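Local atomic coordinates of probable L,D-transpeptidase 3 (Mycobacterium tuberculosis, PDB entry 6D4K), a protein that probably acts as an L,D-transpeptidase in cell wall biogenesis, perhaps attaching proteins to peptidoglycan, although it does not form 3->3 cross-links from tetrapeptide stems. Residues 169-181 with 247-261. Residues are numbered along the deposited sequence; the frame is centred on the assembly and turned at random. Where two conformers were deposited one is given.
Sequences TPVGSYTVLSKER and YYNAVDIGDPVIVQE. With CA (calcium ion), chain B.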
loop_
_atom_site.group_PDB
_atom_site.type_symbol
_atom_site.label_atom_id
_atom_site.label_comp_id
_atom_site.label_asym_id
_atom_site.label_seq_id
_atom_site.Cartn_x
_atom_site.Cartn_y
_atom_site.Cartn_z
ATOM N N THR A 169 -13.242 -5.128 -3.548
ATOM C CA THR A 169 -11.967 -4.426 -3.468
ATOM C C THR A 169 -11.988 -3.267 -4.454
ATOM O O THR A 169 -12.144 -3.496 -5.660
ATOM C CB THR A 169 -10.812 -5.359 -3.818
ATOM O OG1 THR A 169 -10.855 -6.521 -2.983
ATOM C CG2 THR A 169 -9.481 -4.649 -3.609
ATOM N N PRO A 170 -11.849 -2.023 -4.001
ATOM C CA PRO A 170 -11.944 -0.884 -4.925
ATOM C C PRO A 170 -10.757 -0.815 -5.880
ATOM O O PRO A 170 -9.600 -0.987 -5.485
ATOM C CB PRO A 170 -11.995 0.331 -3.990
ATOM C CG PRO A 170 -11.364 -0.141 -2.712
ATOM C CD PRO A 170 -11.714 -1.597 -2.597
ATOM N N VAL A 171 -11.069 -0.568 -7.153
ATOM C CA VAL A 171 -10.059 -0.371 -8.183
ATOM C C VAL A 171 -9.298 0.917 -7.896
ATOM O O VAL A 171 -9.878 1.911 -7.440
ATOM C CB VAL A 171 -10.756 -0.317 -9.556
ATOM C CG1 VAL A 171 -9.818 0.202 -10.633
ATOM C CG2 VAL A 171 -11.297 -1.690 -9.934
ATOM N N GLY A 172 -7.998 0.907 -8.146
ATOM C CA GLY A 172 -7.217 2.118 -7.989
ATOM C C GLY A 172 -5.744 1.830 -7.801
ATOM O O GLY A 172 -5.286 0.687 -7.880
ATOM N N SER A 173 -5.007 2.914 -7.559
ATOM C CA SER A 173 -3.569 2.881 -7.327
ATOM C C SER A 173 -3.321 3.230 -5.865
ATOM O O SER A 173 -3.740 4.293 -5.398
ATOM C CB SER A 173 -2.859 3.883 -8.242
ATOM O OG SER A 173 -1.449 3.742 -8.178
ATOM N N TYR A 174 -2.656 2.332 -5.151
ATOM C CA TYR A 174 -2.421 2.454 -3.718
ATOM C C TYR A 174 -0.931 2.367 -3.429
ATOM O O TYR A 174 -0.132 2.000 -4.291
ATOM C CB TYR A 174 -3.149 1.335 -2.968
ATOM C CG TYR A 174 -4.625 1.271 -3.257
ATOM C CD1 TYR A 174 -5.507 2.146 -2.640
ATOM C CD2 TYR A 174 -5.142 0.344 -4.156
ATOM C CE1 TYR A 174 -6.863 2.097 -2.906
ATOM C CE2 TYR A 174 -6.496 0.287 -4.425
ATOM C CZ TYR A 174 -7.352 1.164 -3.796
ATOM O OH TYR A 174 -8.702 1.113 -4.060
ATOM N N THR A 175 -0.555 2.702 -2.197
ATOM C CA THR A 175 0.811 2.492 -1.758
ATOM C C THR A 175 0.783 1.803 -0.405
ATOM O O THR A 175 -0.172 1.941 0.368
ATOM C CB THR A 175 1.632 3.795 -1.676
ATOM O OG1 THR A 175 1.142 4.607 -0.605
ATOM C CG2 THR A 175 1.574 4.582 -3.001
ATOM N N VAL A 176 1.839 1.054 -0.119
ATOM C CA VAL A 176 1.948 0.405 1.185
ATOM C C VAL A 176 2.141 1.461 2.266
ATOM O O VAL A 176 3.118 2.220 2.251
ATOM C CB VAL A 176 3.092 -0.613 1.201
ATOM C CG1 VAL A 176 3.293 -1.171 2.622
ATOM C CG2 VAL A 176 2.822 -1.728 0.209
ATOM N N LEU A 177 1.200 1.516 3.210
ATOM C CA LEU A 177 1.240 2.465 4.318
ATOM C C LEU A 177 1.935 1.909 5.551
ATOM O O LEU A 177 2.528 2.677 6.311
ATOM C CB LEU A 177 -0.173 2.884 4.720
ATOM C CG LEU A 177 -1.010 3.536 3.620
ATOM C CD1 LEU A 177 -2.419 3.829 4.105
ATOM C CD2 LEU A 177 -0.349 4.807 3.099
ATOM N N SER A 178 1.846 0.601 5.783
ATOM C CA SER A 178 2.473 -0.012 6.943
ATOM C C SER A 178 2.515 -1.518 6.731
ATOM O O SER A 178 1.820 -2.060 5.861
ATOM C CB SER A 178 1.711 0.322 8.233
ATOM O OG SER A 178 0.426 -0.281 8.255
ATOM N N LYS A 179 3.338 -2.177 7.548
ATOM C CA LYS A 179 3.514 -3.626 7.588
ATOM C C LYS A 179 3.458 -4.030 9.053
ATOM O O LYS A 179 4.146 -3.429 9.884
ATOM C CB LYS A 179 4.897 -4.060 7.017
ATOM C CG LYS A 179 5.007 -4.173 5.507
ATOM C CD LYS A 179 6.458 -4.110 5.076
ATOM C CE LYS A 179 7.337 -5.181 5.709
ATOM N NZ LYS A 179 8.517 -5.422 4.832
ATOM N N GLU A 180 2.685 -5.069 9.361
ATOM C CA GLU A 180 2.539 -5.503 10.742
ATOM C C GLU A 180 2.322 -7.007 10.802
ATOM O O GLU A 180 1.788 -7.607 9.874
ATOM C CB GLU A 180 1.360 -4.788 11.410
ATOM C CG GLU A 180 1.748 -4.086 12.684
ATOM C CD GLU A 180 0.561 -3.574 13.456
ATOM O OE1 GLU A 180 0.560 -3.736 14.696
ATOM O OE2 GLU A 180 -0.365 -3.013 12.828
ATOM N N ARG A 181 2.711 -7.602 11.932
ATOM C CA ARG A 181 2.514 -9.019 12.207
ATOM C C ARG A 181 1.431 -9.214 13.257
ATOM O O ARG A 181 1.241 -8.375 14.142
ATOM C CB ARG A 181 3.805 -9.653 12.725
ATOM C CG ARG A 181 4.975 -9.549 11.771
ATOM C CD ARG A 181 4.802 -10.488 10.593
ATOM N NE ARG A 181 4.479 -11.848 11.016
ATOM C CZ ARG A 181 5.384 -12.787 11.276
ATOM N NH1 ARG A 181 6.674 -12.511 11.171
ATOM N NH2 ARG A 181 4.997 -13.998 11.652
ATOM N N TYR A 247 5.722 -11.883 -0.014
ATOM C CA TYR A 247 5.433 -10.508 -0.420
ATOM C C TYR A 247 5.727 -9.519 0.708
ATOM O O TYR A 247 6.336 -8.470 0.488
ATOM C CB TYR A 247 3.972 -10.395 -0.859
ATOM C CG TYR A 247 3.567 -8.977 -1.138
ATOM C CD1 TYR A 247 2.572 -8.360 -0.390
ATOM C CD2 TYR A 247 4.162 -8.258 -2.168
ATOM C CE1 TYR A 247 2.182 -7.059 -0.651
ATOM C CE2 TYR A 247 3.784 -6.953 -2.433
ATOM C CZ TYR A 247 2.786 -6.360 -1.676
ATOM O OH TYR A 247 2.412 -5.054 -1.932
ATOM N N TYR A 248 5.260 -9.828 1.920
ATOM C CA TYR A 248 5.519 -8.988 3.088
ATOM C C TYR A 248 7.016 -8.745 3.262
ATOM O O TYR A 248 7.458 -7.616 3.482
ATOM C CB TYR A 248 4.944 -9.674 4.326
ATOM C CG TYR A 248 5.130 -8.946 5.636
ATOM C CD1 TYR A 248 6.322 -9.041 6.362
ATOM C CD2 TYR A 248 4.082 -8.218 6.194
ATOM C CE1 TYR A 248 6.475 -8.401 7.586
ATOM C CE2 TYR A 248 4.224 -7.584 7.416
ATOM C CZ TYR A 248 5.423 -7.666 8.100
ATOM O OH TYR A 248 5.558 -7.034 9.318
ATOM N N ASN A 249 7.810 -9.807 3.172
ATOM C CA ASN A 249 9.247 -9.667 3.373
ATOM C C ASN A 249 9.914 -8.893 2.244
ATOM O O ASN A 249 10.971 -8.291 2.466
ATOM C CB ASN A 249 9.898 -11.043 3.541
ATOM C CG ASN A 249 9.580 -11.687 4.879
ATOM O OD1 ASN A 249 9.259 -11.009 5.862
ATOM N ND2 ASN A 249 9.701 -13.006 4.933
ATOM N N ALA A 250 9.324 -8.900 1.042
ATOM C CA ALA A 250 9.918 -8.207 -0.096
ATOM C C ALA A 250 9.550 -6.729 -0.154
ATOM O O ALA A 250 10.362 -5.920 -0.614
ATOM C CB ALA A 250 9.487 -8.891 -1.388
ATOM N N VAL A 251 8.341 -6.357 0.291
ATOM C CA VAL A 251 7.787 -5.039 0.013
ATOM C C VAL A 251 8.244 -4.051 1.085
ATOM O O VAL A 251 8.577 -4.405 2.224
ATOM C CB VAL A 251 6.247 -5.141 -0.061
ATOM C CG1 VAL A 251 5.639 -5.256 1.342
ATOM C CG2 VAL A 251 5.652 -3.976 -0.852
ATOM N N ASP A 252 8.240 -2.779 0.718
ATOM C CA ASP A 252 8.578 -1.710 1.645
ATOM C C ASP A 252 7.441 -0.706 1.710
ATOM O O ASP A 252 6.615 -0.604 0.799
ATOM C CB ASP A 252 9.861 -0.978 1.218
ATOM C CG ASP A 252 10.470 -0.120 2.331
ATOM O OD1 ASP A 252 10.087 -0.279 3.516
ATOM O OD2 ASP A 252 11.353 0.728 2.027
ATOM N N ILE A 253 7.404 0.048 2.813
ATOM C CA ILE A 253 6.432 1.131 2.920
ATOM C C ILE A 253 6.708 2.136 1.812
ATOM O O ILE A 253 7.846 2.576 1.612
ATOM C CB ILE A 253 6.435 1.768 4.321
ATOM C CG1 ILE A 253 5.723 0.868 5.341
ATOM C CG2 ILE A 253 5.744 3.137 4.294
ATOM C CD1 ILE A 253 6.308 -0.529 5.530
ATOM N N GLY A 254 5.665 2.478 1.063
ATOM C CA GLY A 254 5.795 3.342 -0.082
ATOM C C GLY A 254 5.749 2.622 -1.407
ATOM O O GLY A 254 5.564 3.274 -2.423
ATOM N N ASP A 255 5.873 1.300 -1.430
ATOM C CA ASP A 255 5.785 0.588 -2.693
ATOM C C ASP A 255 4.338 0.569 -3.196
ATOM O O ASP A 255 3.396 0.652 -2.408
ATOM C CB ASP A 255 6.314 -0.837 -2.553
ATOM C CG ASP A 255 7.812 -0.920 -2.756
ATOM O OD1 ASP A 255 8.334 -0.301 -3.717
ATOM O OD2 ASP A 255 8.475 -1.607 -1.944
ATOM N N PRO A 256 4.142 0.495 -4.510
ATOM C CA PRO A 256 2.796 0.599 -5.074
ATOM C C PRO A 256 2.071 -0.734 -5.147
ATOM O O PRO A 256 2.656 -1.802 -5.370
ATOM C CB PRO A 256 3.062 1.128 -6.493
ATOM C CG PRO A 256 4.421 0.570 -6.850
ATOM C CD PRO A 256 5.188 0.551 -5.536
ATOM N N VAL A 257 0.760 -0.643 -4.949
ATOM C CA VAL A 257 -0.157 -1.761 -5.137
ATOM C C VAL A 257 -1.268 -1.274 -6.047
ATOM O O VAL A 257 -1.910 -0.257 -5.760
ATOM C CB VAL A 257 -0.732 -2.275 -3.807
ATOM C CG1 VAL A 257 -1.797 -3.349 -4.048
ATOM C CG2 VAL A 257 0.396 -2.823 -2.944
ATOM N N ILE A 258 -1.484 -1.980 -7.151
ATOM C CA ILE A 258 -2.498 -1.619 -8.126
ATOM C C ILE A 258 -3.609 -2.658 -8.068
ATOM O O ILE A 258 -3.341 -3.865 -8.052
ATOM C CB ILE A 258 -1.890 -1.512 -9.536
ATOM C CG1 ILE A 258 -0.882 -0.357 -9.577
ATOM C CG2 ILE A 258 -2.982 -1.307 -10.580
ATOM C CD1 ILE A 258 0.540 -0.777 -9.847
ATOM N N VAL A 259 -4.850 -2.190 -8.008
ATOM C CA VAL A 259 -6.024 -3.047 -8.087
ATOM C C VAL A 259 -6.732 -2.723 -9.389
ATOM O O VAL A 259 -7.041 -1.556 -9.661
ATOM C CB VAL A 259 -6.963 -2.838 -6.886
ATOM C CG1 VAL A 259 -8.242 -3.664 -7.062
ATOM C CG2 VAL A 259 -6.250 -3.197 -5.589
ATOM N N GLN A 260 -6.980 -3.748 -10.199
ATOM C CA GLN A 260 -7.640 -3.552 -11.481
ATOM C C GLN A 260 -8.670 -4.647 -11.704
ATOM O O GLN A 260 -8.627 -5.716 -11.090
ATOM C CB GLN A 260 -6.619 -3.539 -12.620
ATOM C CG GLN A 260 -5.966 -4.881 -12.851
ATOM C CD GLN A 260 -4.743 -4.786 -13.738
ATOM O OE1 GLN A 260 -4.193 -3.704 -13.942
ATOM N NE2 GLN A 260 -4.323 -5.919 -14.292
ATOM N N GLU A 261 -9.611 -4.355 -12.599
ATOM C CA GLU A 261 -10.621 -5.325 -13.004
ATOM C C GLU A 261 -9.983 -6.409 -13.868
ATOM O O GLU A 261 -10.040 -7.587 -13.525
ATOM C CB GLU A 261 -11.769 -4.645 -13.765
ATOM C CG GLU A 261 -12.154 -3.276 -13.233
ATOM C CD GLU A 261 -13.368 -3.324 -12.314
ATOM O OE1 GLU A 261 -13.791 -4.432 -11.937
ATOM O OE2 GLU A 261 -13.908 -2.256 -11.982
HETATM CA CA CA B . 11.494 1.613 4.324
HETATM O O HOH W 1 9.975 -2.741 4.949
HETATM O O HOH W 2 9.644 2.935 3.812
HETATM O O HOH W 3 10.204 0.810 6.282
HETATM O O HOH W 4 12.029 3.181 6.047
HETATM O O HOH W 5 13.215 0.291 4.883
#
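Tyr174 and Val257 face each other in an antiparallel strand pair of the YkuD-type L,D-transpeptidase catalytic domain. Strands 172-175 and 256-260 are joined by backbone hydrogen bonds at Gly172-Val259 and Tyr174-Val257. Val176 extends the ladder onto the type II turn 252-255: Val176 N donates to Asp255 O, and Val176 O accepts from Gly254 N. Tyr174 lies along the strand on the face it shares with Val257 and Val259. Its CG is anti to the carbonyl carbon (chi1 -55°), and the ring presents its edge to Val259, with Tyr174 CE2 3.7 Å from Val259 CG2. The phenol reaches back to its own segment, where Tyr174 OH donates to Pro170 O at 2.7 Å from above the carbonyl plane. Val176 points toward segment 247-261, and Val176 CG2 touches both Val251 CG2 (3.8 Å) and Val257 CG2 (4.1 Å). Val208 of strand 207-209 also packs on it. At the helix end, Lys179 passes over one face of the Tyr248 ring. Lys179 CE makes a CH-pi contact 3.9 Å from the Tyr248 ring centroid, and NZ adds a cation-pi contact. On the other flank of the lysine, Ile253 CD1 touches Lys179 CD at 3.6 Å. A bend at chi3 (57°) helps bring the ammonium to the C-terminal end of helix 241-250. Water 1 links NZ to Asp252 OD1, a ligand of the calcium ion. Lys179 NZ also donates to Tyr248 O and Val251 O, each at 2.8 Å.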